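Glyoxalase/bleomycin resistance protein/dioxygenase (Nostoc punctiforme PCC 73102, PDB 3KOL) binds cobalt in this structure and belongs to the vicinal oxygen chelate family, so it may act as a dioxygenase or a glyoxalase. Local coordinates at residues A53-L58 with V64-T69; Y35-I40 with L75-E80; M30-Y35 with Y139-F144. One frame throughout, in Å; residues are numbered along the deposited sequence.

Contact 2 is the buried core of the three: the helix 30-40 meets the strand 74-79 through carbon atoms, with no hydrogen bond crossing between the segments. Contact 3 uses an earlier turn of the same helix, but its partner is the loop between strands 134-139 and 145-150; partly buried, it joins a small alanine-proline contact to a serine, acidic side chains and bridging waters. A hydrogen bond from the Y37 hydroxyl to the D140 carboxylate connects these two. Contact 1 is more peripheral and local in sequence, joining a short helix to strand 64-68 by one backbone bond and a small apolar patch. That strand pairs with 74-79, so contacts 1 and 2 share a sheet.

Contact 1: A53-L58 with V64-T69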
loop_
_atom_site.group_PDB
_atom_site.type_symbol
_atom_site.label_atom_id
_atom_site.label_comp_id
_atom_site.label_asym_id
_atom_site.label_seq_id
_atom_site.Cartn_x
_atom_site.Cartn_y
_atom_site.Cartn_z
ATOM N N ALA A 53 -20.256 -8.184 3.454
ATOM C CA ALA A 53 -21.469 -7.886 4.208
ATOM C C ALA A 53 -21.188 -6.984 5.405
ATOM O O ALA A 53 -22.065 -6.244 5.858
ATOM C CB ALA A 53 -22.120 -9.185 4.673
ATOM N N THR A 54 -19.959 -7.040 5.907
ATOM C CA THR A 54 -19.553 -6.244 7.059
ATOM C C THR A 54 -19.323 -4.761 6.754
ATOM O O THR A 54 -19.279 -3.937 7.669
ATOM C CB THR A 54 -18.268 -6.823 7.689
ATOM O OG1 THR A 54 -17.225 -6.858 6.707
ATOM C CG2 THR A 54 -18.518 -8.236 8.199
ATOM N N LEU A 55 -19.180 -4.424 5.476
ATOM C CA LEU A 55 -18.953 -3.035 5.077
ATOM C C LEU A 55 -20.114 -2.467 4.269
ATOM O O LEU A 55 -20.083 -1.307 3.859
ATOM C CB LEU A 55 -17.673 -2.923 4.245
ATOM C CG LEU A 55 -16.345 -3.233 4.938
ATOM C CD1 LEU A 55 -15.228 -3.214 3.913
ATOM C CD2 LEU A 55 -16.083 -2.212 6.037
ATOM N N THR A 56 -21.138 -3.284 4.048
ATOM C CA THR A 56 -22.298 -2.871 3.267
ATOM C C THR A 56 -22.896 -1.521 3.666
ATOM O O THR A 56 -23.038 -0.632 2.830
ATOM C CB THR A 56 -23.412 -3.930 3.334
ATOM O OG1 THR A 56 -22.870 -5.213 2.997
ATOM C CG2 THR A 56 -24.529 -3.587 2.353
ATOM N N GLU A 57 -23.251 -1.364 4.936
ATOM C CA GLU A 57 -23.846 -0.111 5.386
ATOM C C GLU A 57 -22.858 1.053 5.406
ATOM O O GLU A 57 -23.234 2.193 5.132
ATOM C CB GLU A 57 -24.477 -0.279 6.772
ATOM C CG GLU A 57 -25.092 1.003 7.323
ATOM C CD GLU A 57 -26.014 1.692 6.326
ATOM O OE1 GLU A 57 -26.994 1.059 5.875
ATOM O OE2 GLU A 57 -25.757 2.869 5.989
ATOM N N LEU A 58 -21.600 0.769 5.731
ATOM C CA LEU A 58 -20.578 1.810 5.769
ATOM C C LEU A 58 -20.381 2.389 4.373
ATOM O O LEU A 58 -20.219 3.599 4.211
ATOM C CB LEU A 58 -19.258 1.243 6.293
ATOM C CG LEU A 58 -19.244 0.880 7.779
ATOM C CD1 LEU A 58 -17.949 0.166 8.128
ATOM C CD2 LEU A 58 -19.398 2.143 8.608
ATOM N N VAL A 64 -17.160 4.608 4.048
ATOM C CA VAL A 64 -16.077 3.842 3.456
ATOM C C VAL A 64 -16.312 3.713 1.957
ATOM O O VAL A 64 -17.455 3.628 1.506
ATOM C CB VAL A 64 -16.002 2.427 4.070
ATOM C CG1 VAL A 64 -14.924 1.607 3.373
ATOM C CG2 VAL A 64 -15.708 2.525 5.557
ATOM N N ALA A 65 -15.225 3.709 1.191
ATOM C CA ALA A 65 -15.300 3.558 -0.254
ATOM C C ALA A 65 -14.235 2.545 -0.659
ATOM O O ALA A 65 -13.155 2.505 -0.071
ATOM C CB ALA A 65 -15.051 4.898 -0.943
ATOM N N ASN A 66 -14.550 1.718 -1.650
ATOM C CA ASN A 66 -13.629 0.698 -2.132
ATOM C C ASN A 66 -13.429 0.862 -3.633
ATOM O O ASN A 66 -14.398 0.926 -4.388
ATOM C CB ASN A 66 -14.196 -0.704 -1.868
ATOM C CG ASN A 66 -14.019 -1.166 -0.428
ATOM O OD1 ASN A 66 -14.056 -0.374 0.508
ATOM N ND2 ASN A 66 -13.848 -2.471 -0.249
ATOM N N PHE A 67 -12.173 0.932 -4.056
ATOM C CA PHE A 67 -11.824 1.050 -5.468
ATOM C C PHE A 67 -10.928 -0.130 -5.775
ATOM O O PHE A 67 -10.293 -0.680 -4.873
ATOM C CB PHE A 67 -11.089 2.365 -5.737
ATOM C CG PHE A 67 -11.963 3.576 -5.598
ATOM C CD1 PHE A 67 -12.766 3.994 -6.653
ATOM C CD2 PHE A 67 -12.034 4.262 -4.389
ATOM C CE1 PHE A 67 -13.631 5.078 -6.506
ATOM C CE2 PHE A 67 -12.893 5.342 -4.232
ATOM C CZ PHE A 67 -13.695 5.751 -5.294
ATOM N N ILE A 68 -10.883 -0.539 -7.036
ATOM C CA ILE A 68 -10.056 -1.679 -7.412
ATOM C C ILE A 68 -9.308 -1.480 -8.718
ATOM O O ILE A 68 -9.731 -0.709 -9.580
ATOM C CB ILE A 68 -10.900 -2.940 -7.600
ATOM C CG1 ILE A 68 -11.899 -2.721 -8.741
ATOM C CG2 ILE A 68 -11.622 -3.279 -6.318
ATOM C CD1 ILE A 68 -12.449 -3.988 -9.335
ATOM N N THR A 69 -8.180 -2.168 -8.853
ATOM C CA THR A 69 -7.427 -2.122 -10.092
ATOM C C THR A 69 -7.993 -3.321 -10.855
ATOM O O THR A 69 -8.588 -4.222 -10.252
ATOM C CB THR A 69 -5.906 -2.280 -9.854
ATOM O OG1 THR A 69 -5.666 -3.370 -8.960
ATOM C CG2 THR A 69 -5.326 -1.000 -9.246
#
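L58 carries its CG anti to its own carbonyl carbon (chi1 -70°), while V64 holds CG1 anti to the backbone N (chi1 176°) and thereby turns its other methyl, CG2, toward the leucine. V64 CG2 rests on L58 CB at 3.8 Å. The same methyl, V64 CG2, comes within 4.1 Å of L58 CD1, so the valine branch bears on the leucine at its root and at one tip, the two side chains running aslant of each other.

Alongside this apolar pair the main chain closes the connection. V64 N donates to L58 O at 3.2 Å, with an N-H...O angle of 150°, and the hydroxyl of S61 also bonds to L58 O; two partners thus hold the carbonyl as the chain passes from helix 56-60 into strand 64-68. The other branch of the contact is slacker: L55 brings its CD1 methyl only to the border of contact with the N66 side chain. V64 also lies against F78 of the adjoining strand, which continues the apolar surface across the sheet. The nearest atom of the L55 side chain is about 7 Å from a bound cobalt ion. Here a short helix and tight loop lead into strand 64-68, an inner strand of the first of two mixed four-stranded sheets, as in the vicinal oxygen chelate fold.

Contact 2: Y35-I40 with L75-E80; sequences YFYGTI and LDLFGE
Y37 presents the face of its ring to L75, and here the packing is close. A single methyl, L75 CD2, does the touching: it stands 3.7 Å from the centroid of the Y37 ring and 22° off the ring normal, a CH-pi contact. It is displaced toward one side of the ring, and the shortest approach, 3.4 Å, is between L75 CD2 and Y37 CD1. The leucine reaches this spot because its CG is anti to the backbone N (chi1 174°), and the two side chains cross at about a right angle. On the opposite face of the tyrosine ring lies F36 CD2, 3.5 Å above the plane of the Y37 ring, so the ring is sandwiched between a neighbour in its own helix and a methyl of the strand, which should limit its rotation.

L77 makes the looser half. Both its methyls approach the CD2-CE2 side of the ring; L77 CD1 comes obliquely, at 4.1 Å from Y37 CD2, well short of the close contact L75 makes. The outer face of this helix, with Y35, is turned to solvent. The helix widens here, I40 N donating to Y35 O at 2.9 Å in a pi-type turn.

The polar end of the tyrosine is satisfied elsewhere: Y37 OH bonds to D140 OD2. Around the core, Y37 also touches L25 of strand 17-27 and I146 of strand 145-150, while F36 packs on I146 too and L77 on F67 of strand 64-68. Helix 30-40 therefore lies against its own sheet through Y37 and reaches a strand of the second sheet through F36 and Y37.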
loop_
_atom_site.group_PDB
_atom_site.type_symbol
_atom_site.label_atom_id
_atom_site.label_comp_id
_atom_site.label_asym_id
_atom_site.label_seq_id
_atom_site.Cartn_x
_atom_site.Cartn_y
_atom_site.Cartn_z
ATOM N N TYR A 35 -13.209 11.531 -5.657
ATOM C CA TYR A 35 -13.014 12.250 -6.912
ATOM C C TYR A 35 -11.607 11.996 -7.457
ATOM O O TYR A 35 -11.419 11.715 -8.641
ATOM C CB TYR A 35 -13.210 13.749 -6.702
ATOM C CG TYR A 35 -13.398 14.502 -7.999
ATOM C CD1 TYR A 35 -14.621 14.479 -8.669
ATOM C CD2 TYR A 35 -12.344 15.210 -8.576
ATOM C CE1 TYR A 35 -14.790 15.146 -9.883
ATOM C CE2 TYR A 35 -12.501 15.878 -9.791
ATOM C CZ TYR A 35 -13.726 15.840 -10.437
ATOM O OH TYR A 35 -13.885 16.501 -11.632
ATOM N N PHE A 36 -10.622 12.101 -6.574
ATOM C CA PHE A 36 -9.219 11.894 -6.933
ATOM C C PHE A 36 -8.963 10.481 -7.465
ATOM O O PHE A 36 -8.520 10.307 -8.596
ATOM C CB PHE A 36 -8.347 12.137 -5.695
ATOM C CG PHE A 36 -6.865 12.041 -5.953
ATOM C CD1 PHE A 36 -6.169 13.111 -6.511
ATOM C CD2 PHE A 36 -6.159 10.896 -5.597
ATOM C CE1 PHE A 36 -4.789 13.043 -6.703
ATOM C CE2 PHE A 36 -4.779 10.813 -5.786
ATOM C CZ PHE A 36 -4.092 11.888 -6.338
ATOM N N TYR A 37 -9.240 9.469 -6.643
ATOM C CA TYR A 37 -8.992 8.085 -7.036
ATOM C C TYR A 37 -9.945 7.502 -8.072
ATOM O O TYR A 37 -9.512 6.810 -8.987
ATOM C CB TYR A 37 -8.980 7.189 -5.791
ATOM C CG TYR A 37 -7.780 7.442 -4.900
ATOM C CD1 TYR A 37 -6.504 7.046 -5.295
ATOM C CD2 TYR A 37 -7.916 8.113 -3.688
ATOM C CE1 TYR A 37 -5.386 7.312 -4.504
ATOM C CE2 TYR A 37 -6.804 8.392 -2.886
ATOM C CZ TYR A 37 -5.543 7.986 -3.301
ATOM O OH TYR A 37 -4.445 8.263 -2.514
ATOM N N GLY A 38 -11.238 7.783 -7.933
ATOM C CA GLY A 38 -12.202 7.236 -8.873
ATOM C C GLY A 38 -12.411 8.024 -10.155
ATOM O O GLY A 38 -12.352 7.469 -11.257
ATOM N N THR A 39 -12.647 9.322 -10.030
ATOM C CA THR A 39 -12.903 10.142 -11.206
ATOM C C THR A 39 -11.669 10.512 -12.017
ATOM O O THR A 39 -11.617 10.275 -13.230
ATOM C CB THR A 39 -13.663 11.419 -10.812
ATOM O OG1 THR A 39 -14.894 11.049 -10.173
ATOM C CG2 THR A 39 -13.975 12.266 -12.046
ATOM N N ILE A 40 -10.674 11.093 -11.360
ATOM C CA ILE A 40 -9.459 11.495 -12.061
ATOM C C ILE A 40 -8.542 10.327 -12.421
ATOM O O ILE A 40 -8.176 10.170 -13.582
ATOM C CB ILE A 40 -8.665 12.522 -11.239
ATOM C CG1 ILE A 40 -9.505 13.791 -11.055
ATOM C CG2 ILE A 40 -7.346 12.846 -11.941
ATOM C CD1 ILE A 40 -8.926 14.790 -10.068
ATOM N N LEU A 75 -8.324 -0.710 -2.957
ATOM C CA LEU A 75 -7.882 0.497 -2.268
ATOM C C LEU A 75 -9.082 0.882 -1.410
ATOM O O LEU A 75 -10.140 1.227 -1.939
ATOM C CB LEU A 75 -7.580 1.630 -3.260
ATOM C CG LEU A 75 -7.255 2.989 -2.628
ATOM C CD1 LEU A 75 -5.955 2.885 -1.842
ATOM C CD2 LEU A 75 -7.133 4.062 -3.715
ATOM N N ASP A 76 -8.932 0.785 -0.094
ATOM C CA ASP A 76 -10.013 1.141 0.820
ATOM C C ASP A 76 -9.808 2.554 1.316
ATOM O O ASP A 76 -8.703 2.921 1.713
ATOM C CB ASP A 76 -10.055 0.228 2.057
ATOM C CG ASP A 76 -10.484 -1.187 1.744
ATOM O OD1 ASP A 76 -11.294 -1.384 0.813
ATOM O OD2 ASP A 76 -10.027 -2.107 2.459
ATOM N N LEU A 77 -10.874 3.346 1.291
ATOM C CA LEU A 77 -10.810 4.707 1.789
ATOM C C LEU A 77 -11.727 4.758 3.002
ATOM O O LEU A 77 -12.905 4.418 2.909
ATOM C CB LEU A 77 -11.281 5.700 0.727
ATOM C CG LEU A 77 -10.526 5.687 -0.603
ATOM C CD1 LEU A 77 -11.110 6.756 -1.506
ATOM C CD2 LEU A 77 -9.036 5.934 -0.377
ATOM N N PHE A 78 -11.170 5.155 4.140
ATOM C CA PHE A 78 -11.921 5.254 5.380
ATOM C C PHE A 78 -12.104 6.721 5.724
ATOM O O PHE A 78 -11.131 7.433 5.948
ATOM C CB PHE A 78 -11.164 4.540 6.506
ATOM C CG PHE A 78 -11.240 3.042 6.428
ATOM C CD1 PHE A 78 -12.316 2.362 6.989
ATOM C CD2 PHE A 78 -10.260 2.312 5.762
ATOM C CE1 PHE A 78 -12.420 0.979 6.888
ATOM C CE2 PHE A 78 -10.354 0.921 5.653
ATOM C CZ PHE A 78 -11.435 0.255 6.217
ATOM N N GLY A 79 -13.354 7.170 5.754
ATOM C CA GLY A 79 -13.629 8.558 6.078
ATOM C C GLY A 79 -13.291 8.876 7.521
ATOM O O GLY A 79 -13.853 8.288 8.445
ATOM N N GLU A 80 -12.363 9.808 7.711
ATOM C CA GLU A 80 -11.917 10.225 9.037
ATOM C C GLU A 80 -11.836 11.749 9.052
ATOM O O GLU A 80 -10.749 12.317 9.102
ATOM C CB GLU A 80 -10.531 9.646 9.337
ATOM C CG GLU A 80 -10.480 8.134 9.493
ATOM C CD GLU A 80 -11.277 7.645 10.688
ATOM O OE1 GLU A 80 -11.539 8.459 11.598
ATOM O OE2 GLU A 80 -11.632 6.447 10.725
#

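Contact 3: M30-Y35 with Y139-F144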
loop_
_atom_site.group_PDB
_atom_site.type_symbol
_atom_site.label_atom_id
_atom_site.label_comp_id
_atom_site.label_asym_id
_atom_site.label_seq_id
_atom_site.Cartn_x
_atom_site.Cartn_y
_atom_site.Cartn_z
HETATM N N MSE A 30 -13.888 12.517 2.258
HETATM C CA MSE A 30 -14.263 11.375 1.425
HETATM C C MSE A 30 -14.583 11.688 -0.036
HETATM O O MSE A 30 -14.106 10.997 -0.932
HETATM C CB MSE A 30 -15.444 10.630 2.056
HETATM C CG MSE A 30 -15.931 9.429 1.244
HETATM SE SE MSE A 30 -14.535 8.116 0.899
HETATM C CE MSE A 30 -14.641 7.138 2.564
ATOM N N GLN A 31 -15.388 12.713 -0.290
ATOM C CA GLN A 31 -15.737 13.035 -1.671
ATOM C C GLN A 31 -14.545 13.552 -2.475
ATOM O O GLN A 31 -14.442 13.283 -3.672
ATOM C CB GLN A 31 -16.895 14.037 -1.705
ATOM C CG GLN A 31 -18.142 13.520 -0.991
ATOM C CD GLN A 31 -18.612 12.169 -1.518
ATOM O OE1 GLN A 31 -18.969 11.275 -0.742
ATOM N NE2 GLN A 31 -18.626 12.020 -2.841
ATOM N N ALA A 32 -13.646 14.288 -1.828
ATOM C CA ALA A 32 -12.466 14.797 -2.523
ATOM C C ALA A 32 -11.592 13.606 -2.915
ATOM O O ALA A 32 -10.987 13.591 -3.988
ATOM C CB ALA A 32 -11.685 15.749 -1.622
ATOM N N SER A 33 -11.540 12.603 -2.043
ATOM C CA SER A 33 -10.744 11.410 -2.312
ATOM C C SER A 33 -11.408 10.492 -3.337
ATOM O O SER A 33 -10.718 9.896 -4.165
ATOM C CB SER A 33 -10.460 10.661 -1.006
ATOM O OG SER A 33 -9.655 11.466 -0.152
ATOM N N ARG A 34 -12.734 10.368 -3.290
ATOM C CA ARG A 34 -13.432 9.542 -4.279
ATOM C C ARG A 34 -13.222 10.204 -5.640
ATOM O O ARG A 34 -13.077 9.531 -6.659
ATOM C CB ARG A 34 -14.941 9.471 -4.004
ATOM C CG ARG A 34 -15.347 8.672 -2.780
ATOM C CD ARG A 34 -16.878 8.562 -2.676
ATOM N NE ARG A 34 -17.463 7.783 -3.772
ATOM C CZ ARG A 34 -18.187 8.299 -4.763
ATOM N NH1 ARG A 34 -18.428 9.604 -4.807
ATOM N NH2 ARG A 34 -18.681 7.510 -5.709
ATOM N N TYR A 35 -13.209 11.531 -5.657
ATOM C CA TYR A 35 -13.014 12.250 -6.912
ATOM C C TYR A 35 -11.607 11.996 -7.457
ATOM O O TYR A 35 -11.419 11.715 -8.641
ATOM C CB TYR A 35 -13.210 13.749 -6.702
ATOM C CG TYR A 35 -13.398 14.502 -7.999
ATOM C CD1 TYR A 35 -14.621 14.479 -8.669
ATOM C CD2 TYR A 35 -12.344 15.210 -8.576
ATOM C CE1 TYR A 35 -14.790 15.146 -9.883
ATOM C CE2 TYR A 35 -12.501 15.878 -9.791
ATOM C CZ TYR A 35 -13.726 15.840 -10.437
ATOM O OH TYR A 35 -13.885 16.501 -11.632
ATOM N N TYR A 139 0.829 14.213 -4.784
ATOM C CA TYR A 139 0.122 13.952 -3.532
ATOM C C TYR A 139 -1.388 13.880 -3.720
ATOM O O TYR A 139 -1.946 14.564 -4.584
ATOM C CB TYR A 139 0.439 15.058 -2.524
ATOM C CG TYR A 139 1.899 15.149 -2.161
ATOM C CD1 TYR A 139 2.517 14.129 -1.441
ATOM C CD2 TYR A 139 2.671 16.249 -2.544
ATOM C CE1 TYR A 139 3.863 14.197 -1.110
ATOM C CE2 TYR A 139 4.024 16.325 -2.217
ATOM C CZ TYR A 139 4.610 15.293 -1.499
ATOM O OH TYR A 139 5.942 15.339 -1.167
ATOM N N ASP A 140 -2.045 13.049 -2.909
ATOM C CA ASP A 140 -3.499 12.925 -2.964
ATOM C C ASP A 140 -4.047 14.020 -2.047
ATOM O O ASP A 140 -3.265 14.741 -1.423
ATOM C CB ASP A 140 -3.954 11.508 -2.544
ATOM C CG ASP A 140 -3.964 11.280 -1.032
ATOM O OD1 ASP A 140 -3.507 12.140 -0.246
ATOM O OD2 ASP A 140 -4.442 10.200 -0.625
ATOM N N PRO A 141 -5.383 14.176 -1.961
ATOM C CA PRO A 141 -5.990 15.212 -1.113
ATOM C C PRO A 141 -5.507 15.325 0.333
ATOM O O PRO A 141 -5.571 16.407 0.923
ATOM C CB PRO A 141 -7.482 14.888 -1.191
ATOM C CG PRO A 141 -7.621 14.348 -2.578
ATOM C CD PRO A 141 -6.426 13.421 -2.676
ATOM N N ASP A 142 -5.030 14.222 0.904
ATOM C CA ASP A 142 -4.567 14.227 2.290
ATOM C C ASP A 142 -3.058 14.371 2.424
ATOM O O ASP A 142 -2.537 14.476 3.533
ATOM C CB ASP A 142 -5.019 12.948 2.998
ATOM C CG ASP A 142 -6.519 12.903 3.206
ATOM O OD1 ASP A 142 -7.013 13.644 4.079
ATOM O OD2 ASP A 142 -7.205 12.140 2.491
ATOM N N GLY A 143 -2.358 14.372 1.298
ATOM C CA GLY A 143 -0.916 14.512 1.347
ATOM C C GLY A 143 -0.170 13.199 1.211
ATOM O O GLY A 143 1.040 13.157 1.424
ATOM N N PHE A 144 -0.876 12.125 0.869
ATOM C CA PHE A 144 -0.224 10.827 0.686
ATOM C C PHE A 144 0.316 10.779 -0.740
ATOM O O PHE A 144 -0.417 11.030 -1.698
ATOM C CB PHE A 144 -1.212 9.678 0.902
ATOM C CG PHE A 144 -0.591 8.319 0.760
ATOM C CD1 PHE A 144 0.433 7.922 1.612
ATOM C CD2 PHE A 144 -1.009 7.447 -0.239
ATOM C CE1 PHE A 144 1.038 6.673 1.469
ATOM C CE2 PHE A 144 -0.413 6.193 -0.393
ATOM C CZ PHE A 144 0.613 5.807 0.461
HETATM O O HOH W 1 -6.953 11.339 0.055
HETATM O O HOH W 2 -9.499 13.698 1.911
#
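A32 and S33 meet the loop with two different surfaces, the first against the ring of P141 and the second facing the carboxylate of D142. P141 turns the edge formed by CB and CG to the helix: P141 CG lies 3.7 Å from A32 O, and P141 CB is loosely opposed to A32 CB at 4.3 Å. S33 has OG beside its backbone N and anti to the carbonyl carbon (chi1 -64°), a setting that leads the hydroxyl toward D142.

The hydroxyl and the carboxylate are joined through two waters. Water 1 is 2.7 Å from S33 OG and donates to D142 OD2 at 2.6 Å and weakly to D140 OD2; water 2 links S33 OG and D142 OD2 as well. The other oxygen, D142 OD1, accepts from the backbone N of Q28, so both carboxylate oxygens are engaged and rotation is probably restricted.

Within the loop, D140 OD1 accepts from D142 N at 2.8 Å and from F144 N at 2.9 Å, the donors coming from opposite faces of the carboxylate plane. The D142 N bond makes an Asx turn that overlaps the type I beta turn D140-G143. At the positive phi of G143 (100°) a side chain would jam against the preceding carbonyl O, which calls for glycine. D142 O accepts from NE of R96 of the second subunit. This is the Asp-Pro-Asp-Gly hairpin turn familiar from glyoxalase-family proteins, here joining strands 134-139 and 145-150.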